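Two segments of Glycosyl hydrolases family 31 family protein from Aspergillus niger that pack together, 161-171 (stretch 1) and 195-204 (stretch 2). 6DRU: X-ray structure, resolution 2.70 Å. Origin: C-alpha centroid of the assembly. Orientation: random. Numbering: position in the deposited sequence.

Stretch 1 161-171: NKKGSVIDMVN
Stretch 2 (195-204) AEGRMEFGTL

How do the two stretches align? Val 166 to Asp 168 run antiparallel to Arg 198 to Phe 201, the strand axes 167° apart in direction and 4.6 Å at closest approach. Ile 167 faces Met 199 as a hydrogen-bonded pair, with Ile 167 N to Met 199 O and Met 199 N to Ile 167 O both 2.7 Å. Val 166 with Glu 200 and Asp 168 with Arg 198 are the non-hydrogen-bonded pairs beside it, Val 166 CA to Glu 200 CA 4.6 Å and Asp 168 CA to Arg 198 CA 4.5 Å. Beyond them, Met 169 N donates to Gly 197 O (3.1 Å) and Phe 201 N to Ser 165 O (3.1 Å). Residues 166-168 and 198-200 keep extended backbones, phi -73° to -159° and psi 108° to 141°.

What does Met 169, the residue with the most covered surface, touch? Its CB points toward stretch 2, and its side chain (chi1 m, chi2 t, chi3 -92°) brings CG to 3.7 Å from Met 199 CE and its own CE to 3.6 Å from Arg 198 N. Gly 197, at phi/psi -179°/-128°, leaves room here: an ideal CB on it would lie a tight 3.5 Å from Met 169 CE.

How does Met 199 join this apolar group? It shares a sheet face with Ile 167, and rotamers m, t, m place its CE 3.6 Å from Ile 167 CG2. One methyl thus meets both Ile 167 and Met 169.

What closes the end near Phe 201? Its ring (chi1 -67°, chi2 -74°) receives Ile 167 CD1 at its edge, 4.0 Å from CE2. A type II turn from Lys 162 to Ser 165 puts Gly 164 at phi/psi 82°/8°, conformation suited to glycine, and Gly 164 N donates to Phe 201 O (2.7 Å). Lys 163 starts away, but its long side chain returns, NZ donating to Gly 202 O (2.8 Å) and Thr 203 O (3.2 Å).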

ATOM      1  N   ASN A 161     -11.168   0.741 -36.019  1.00 62.91           N
ATOM      2  CA  ASN A 161     -12.148   1.306 -35.099  1.00 66.09           C
ATOM      3  C   ASN A 161     -11.959   0.633 -33.745  1.00 67.92           C
ATOM      4  O   ASN A 161     -12.279  -0.549 -33.581  1.00 61.50           O
ATOM      5  CB  ASN A 161     -13.570   1.106 -35.620  1.00 61.79           C
ATOM      6  CG  ASN A 161     -14.622   1.674 -34.684  1.00 65.89           C
ATOM      7  OD1 ASN A 161     -14.328   2.521 -33.840  1.00 61.93           O
ATOM      8  ND2 ASN A 161     -15.855   1.206 -34.830  1.00 64.53           N
ATOM      9  N   LYS A 162     -11.440   1.385 -32.777  1.00 64.08           N
ATOM     10  CA  LYS A 162     -11.127   0.850 -31.461  1.00 58.30           C
ATOM     11  C   LYS A 162     -12.300   0.936 -30.489  1.00 57.87           C
ATOM     12  O   LYS A 162     -12.127   0.631 -29.305  1.00 62.57           O
ATOM     13  CB  LYS A 162      -9.910   1.573 -30.876  1.00 49.15           C
ATOM     14  CG  LYS A 162      -8.661   1.487 -31.744  1.00 56.74           C
ATOM     15  CD  LYS A 162      -8.179   0.048 -31.892  1.00 59.43           C
ATOM     16  CE  LYS A 162      -7.075  -0.071 -32.936  1.00 57.37           C
ATOM     17  NZ  LYS A 162      -5.725   0.226 -32.381  1.00 61.92           N
ATOM     18  N   LYS A 163     -13.478   1.341 -30.960  1.00 55.73           N
ATOM     19  CA  LYS A 163     -14.644   1.419 -30.090  1.00 50.93           C
ATOM     20  C   LYS A 163     -14.982   0.044 -29.525  1.00 53.15           C
ATOM     21  O   LYS A 163     -14.904  -0.970 -30.224  1.00 55.37           O
ATOM     22  CB  LYS A 163     -15.839   1.981 -30.862  1.00 64.64           C
ATOM     23  CG  LYS A 163     -17.130   2.067 -30.062  1.00 52.56           C
ATOM     24  CD  LYS A 163     -17.271   3.422 -29.396  1.00 62.93           C
ATOM     25  CE  LYS A 163     -18.538   3.502 -28.565  1.00 60.12           C
ATOM     26  NZ  LYS A 163     -18.578   4.737 -27.734  1.00 65.79           N
ATOM     27  N   GLY A 164     -15.360   0.015 -28.251  1.00 59.23           N
ATOM     28  CA  GLY A 164     -15.669  -1.232 -27.582  1.00 53.91           C
ATOM     29  C   GLY A 164     -14.469  -1.999 -27.076  1.00 64.96           C
ATOM     30  O   GLY A 164     -14.630  -3.141 -26.631  1.00 61.00           O
ATOM     31  N   SER A 165     -13.274  -1.415 -27.128  1.00 63.27           N
ATOM     32  CA  SER A 165     -12.052  -2.072 -26.692  1.00 56.93           C
ATOM     33  C   SER A 165     -11.504  -1.400 -25.441  1.00 64.99           C
ATOM     34  O   SER A 165     -11.676  -0.196 -25.232  1.00 60.25           O
ATOM     35  CB  SER A 165     -10.982  -2.043 -27.790  1.00 49.84           C
ATOM     36  OG  SER A 165     -11.385  -2.790 -28.922  1.00 87.79           O
ATOM     37  N   VAL A 166     -10.852  -2.201 -24.602  1.00 63.16           N
ATOM     38  CA  VAL A 166     -10.077  -1.711 -23.469  1.00 52.58           C
ATOM     39  C   VAL A 166      -8.605  -1.892 -23.799  1.00 57.45           C
ATOM     40  O   VAL A 166      -8.176  -2.993 -24.166  1.00 60.27           O
ATOM     41  CB  VAL A 166     -10.443  -2.438 -22.165  1.00 59.03           C
ATOM     42  CG1 VAL A 166      -9.525  -1.990 -21.041  1.00 42.06           C
ATOM     43  CG2 VAL A 166     -11.889  -2.171 -21.810  1.00 48.00           C
ATOM     44  N   ILE A 167      -7.836  -0.815 -23.685  1.00 64.76           N
ATOM     45  CA  ILE A 167      -6.419  -0.820 -24.028  1.00 65.52           C
ATOM     46  C   ILE A 167      -5.628  -0.538 -22.759  1.00 62.70           C
ATOM     47  O   ILE A 167      -5.655   0.585 -22.237  1.00 61.68           O
ATOM     48  CB  ILE A 167      -6.089   0.199 -25.125  1.00 53.12           C
ATOM     49  CG1 ILE A 167      -6.741  -0.217 -26.442  1.00 53.80           C
ATOM     50  CG2 ILE A 167      -4.587   0.315 -25.305  1.00 55.44           C
ATOM     51  CD1 ILE A 167      -7.173   0.943 -27.298  1.00 59.35           C
ATOM     52  N   ASP A 168      -4.929  -1.553 -22.257  1.00 65.27           N
ATOM     53  CA  ASP A 168      -4.058  -1.367 -21.108  1.00 69.56           C
ATOM     54  C   ASP A 168      -2.815  -0.588 -21.518  1.00 63.35           C
ATOM     55  O   ASP A 168      -2.233  -0.829 -22.578  1.00 66.03           O
ATOM     56  CB  ASP A 168      -3.660  -2.717 -20.516  1.00 56.59           C
ATOM     57  CG  ASP A 168      -4.851  -3.619 -20.269  1.00 78.02           C
ATOM     58  OD1 ASP A 168      -5.813  -3.164 -19.615  1.00 82.11           O
ATOM     59  OD2 ASP A 168      -4.829  -4.779 -20.736  1.00 82.77           O
ATOM     60  N   MET A 169      -2.405   0.354 -20.671  1.00 59.51           N
ATOM     61  CA  MET A 169      -1.233   1.181 -20.956  1.00 68.12           C
ATOM     62  C   MET A 169       0.007   0.587 -20.286  1.00 63.27           C
ATOM     63  O   MET A 169       0.593   1.148 -19.361  1.00 69.52           O
ATOM     64  CB  MET A 169      -1.480   2.618 -20.517  1.00 60.23           C
ATOM     65  CG  MET A 169      -2.441   3.366 -21.420  1.00 55.46           C
ATOM     66  SD  MET A 169      -2.374   5.143 -21.154  1.00 75.53           S
ATOM     67  CE  MET A 169      -3.652   5.342 -19.920  1.00 60.67           C
ATOM     68  N   VAL A 170       0.400  -0.581 -20.788  1.00 60.86           N
ATOM     69  CA  VAL A 170       1.620  -1.259 -20.364  1.00 63.14           C
ATOM     70  C   VAL A 170       2.306  -1.788 -21.617  1.00 60.90           C
ATOM     71  O   VAL A 170       1.691  -2.503 -22.415  1.00 64.06           O
ATOM     72  CB  VAL A 170       1.344  -2.389 -19.350  1.00 44.17           C
ATOM     73  CG1 VAL A 170       0.187  -3.261 -19.805  1.00 59.51           C
ATOM     74  CG2 VAL A 170       2.596  -3.225 -19.132  1.00 63.41           C
ATOM     75  N   ASN A 171       3.571  -1.423 -21.799  1.00 63.53           N
ATOM     76  CA  ASN A 171       4.272  -1.709 -23.043  1.00 55.22           C
ATOM     77  C   ASN A 171       4.843  -3.120 -23.056  1.00 54.22           C
ATOM     78  O   ASN A 171       5.343  -3.614 -22.042  1.00 59.73           O
ATOM     79  CB  ASN A 171       5.400  -0.698 -23.256  1.00 56.70           C
ATOM     80  CG  ASN A 171       4.889   0.713 -23.458  1.00 65.36           C
ATOM     81  OD1 ASN A 171       3.685   0.936 -23.588  1.00 70.10           O
ATOM     82  ND2 ASN A 171       5.803   1.675 -23.488  1.00 62.52           N
ATOM     83  N   ALA A 195       1.940   7.932 -16.708  1.00 52.24           N
ATOM     84  CA  ALA A 195       1.663   6.811 -15.826  1.00 53.20           C
ATOM     85  C   ALA A 195       1.006   5.666 -16.585  1.00 52.80           C
ATOM     86  O   ALA A 195       0.255   5.873 -17.543  1.00 62.37           O
ATOM     87  CB  ALA A 195       0.762   7.247 -14.668  1.00 48.55           C
ATOM     88  N   GLU A 196       1.301   4.445 -16.149  1.00 56.39           N
ATOM     89  CA  GLU A 196       0.582   3.292 -16.661  1.00 55.01           C
ATOM     90  C   GLU A 196      -0.875   3.350 -16.218  1.00 52.02           C
ATOM     91  O   GLU A 196      -1.222   3.967 -15.207  1.00 52.57           O
ATOM     92  CB  GLU A 196       1.228   1.992 -16.181  1.00 49.70           C
ATOM     93  CG  GLU A 196       2.599   1.725 -16.778  1.00 58.86           C
ATOM     94  CD  GLU A 196       3.084   0.309 -16.523  1.00 72.94           C
ATOM     95  OE1 GLU A 196       2.511  -0.369 -15.644  1.00 77.18           O
ATOM     96  OE2 GLU A 196       4.037  -0.128 -17.202  1.00 80.42           O
ATOM     97  N   GLY A 197      -1.738   2.702 -16.992  1.00 67.67           N
ATOM     98  CA  GLY A 197      -3.150   2.738 -16.680  1.00 55.29           C
ATOM     99  C   GLY A 197      -4.031   1.951 -17.623  1.00 56.96           C
ATOM    100  O   GLY A 197      -3.778   0.773 -17.894  1.00 61.80           O
ATOM    101  N   ARG A 198      -5.070   2.601 -18.138  1.00 60.08           N
ATOM    102  CA  ARG A 198      -6.141   1.890 -18.815  1.00 51.20           C
ATOM    103  C   ARG A 198      -6.880   2.851 -19.732  1.00 57.51           C
ATOM    104  O   ARG A 198      -7.104   4.011 -19.377  1.00 52.72           O
ATOM    105  CB  ARG A 198      -7.101   1.283 -17.789  1.00 51.16           C
ATOM    106  CG  ARG A 198      -8.075   0.258 -18.320  1.00 59.61           C
ATOM    107  CD  ARG A 198      -9.221   0.099 -17.333  1.00 53.42           C
ATOM    108  NE  ARG A 198      -8.745   0.090 -15.952  1.00 61.60           N
ATOM    109  CZ  ARG A 198      -9.465   0.492 -14.910  1.00 61.49           C
ATOM    110  NH1 ARG A 198     -10.698   0.944 -15.088  1.00 65.97           N
ATOM    111  NH2 ARG A 198      -8.949   0.451 -13.689  1.00 63.25           N
ATOM    112  N   MET A 199      -7.253   2.358 -20.908  1.00 63.66           N
ATOM    113  CA  MET A 199      -8.102   3.081 -21.846  1.00 55.93           C
ATOM    114  C   MET A 199      -9.388   2.289 -22.026  1.00 57.23           C
ATOM    115  O   MET A 199      -9.353   1.154 -22.513  1.00 67.69           O
ATOM    116  CB  MET A 199      -7.399   3.278 -23.192  1.00 58.00           C
ATOM    117  CG  MET A 199      -6.533   4.521 -23.281  1.00 60.19           C
ATOM    118  SD  MET A 199      -5.759   4.708 -24.905  1.00 63.03           S
ATOM    119  CE  MET A 199      -4.227   3.809 -24.682  1.00 53.80           C
ATOM    120  N   GLU A 200     -10.515   2.876 -21.631  1.00 51.20           N
ATOM    121  CA  GLU A 200     -11.825   2.246 -21.773  1.00 52.73           C
ATOM    122  C   GLU A 200     -12.630   3.016 -22.811  1.00 55.30           C
ATOM    123  O   GLU A 200     -13.088   4.133 -22.545  1.00 57.49           O
ATOM    124  CB  GLU A 200     -12.574   2.210 -20.444  1.00 52.88           C
ATOM    125  CG  GLU A 200     -11.924   1.384 -19.362  1.00 48.18           C
ATOM    126  CD  GLU A 200     -12.758   1.349 -18.098  1.00 68.23           C
ATOM    127  OE1 GLU A 200     -13.870   1.922 -18.104  1.00 80.22           O
ATOM    128  OE2 GLU A 200     -12.304   0.757 -17.097  1.00 74.79           O
ATOM    129  N   PHE A 201     -12.817   2.416 -23.982  1.00 51.47           N
ATOM    130  CA  PHE A 201     -13.662   3.005 -25.018  1.00 53.97           C
ATOM    131  C   PHE A 201     -14.998   2.265 -25.058  1.00 56.12           C
ATOM    132  O   PHE A 201     -15.331   1.547 -26.001  1.00 60.32           O
ATOM    133  CB  PHE A 201     -12.947   2.978 -26.363  1.00 45.30           C
ATOM    134  CG  PHE A 201     -11.744   3.869 -26.419  1.00 53.03           C
ATOM    135  CD1 PHE A 201     -11.891   5.244 -26.492  1.00 53.84           C
ATOM    136  CD2 PHE A 201     -10.467   3.336 -26.388  1.00 58.72           C
ATOM    137  CE1 PHE A 201     -10.785   6.073 -26.537  1.00 53.64           C
ATOM    138  CE2 PHE A 201      -9.356   4.158 -26.434  1.00 54.20           C
ATOM    139  CZ  PHE A 201      -9.517   5.530 -26.510  1.00 50.42           C
ATOM    140  N   GLY A 202     -15.770   2.465 -23.989  1.00 58.74           N
ATOM    141  CA  GLY A 202     -17.031   1.776 -23.828  1.00 51.58           C
ATOM    142  C   GLY A 202     -18.147   2.368 -24.665  1.00 67.26           C
ATOM    143  O   GLY A 202     -18.003   3.401 -25.321  1.00 63.77           O
ATOM    144  N   THR A 203     -19.291   1.679 -24.632  1.00 61.76           N
ATOM    145  CA  THR A 203     -20.438   2.105 -25.425  1.00 56.94           C
ATOM    146  C   THR A 203     -20.904   3.499 -25.025  1.00 62.44           C
ATOM    147  O   THR A 203     -21.191   4.337 -25.889  1.00 57.46           O
ATOM    148  CB  THR A 203     -21.581   1.102 -25.275  1.00 69.84           C
ATOM    149  OG1 THR A 203     -21.103  -0.219 -25.562  1.00 71.19           O
ATOM    150  CG2 THR A 203     -22.723   1.448 -26.226  1.00 58.76           C
ATOM    151  N   LEU A 204     -20.986   3.768 -23.724  1.00 57.22           N
ATOM    152  CA  LEU A 204     -21.528   5.025 -23.234  1.00 60.05           C
ATOM    153  C   LEU A 204     -20.542   5.850 -22.419  1.00 62.47           C
ATOM    154  O   LEU A 204     -20.905   6.941 -21.965  1.00 65.31           O
ATOM    155  CB  LEU A 204     -22.786   4.762 -22.397  1.00 52.10           C
ATOM    156  CG  LEU A 204     -23.913   4.084 -23.174  1.00 42.51           C
ATOM    157  CD1 LEU A 204     -25.082   3.767 -22.260  1.00 38.04           C
ATOM    158  CD2 LEU A 204     -24.352   4.973 -24.325  1.00 42.10           C
TER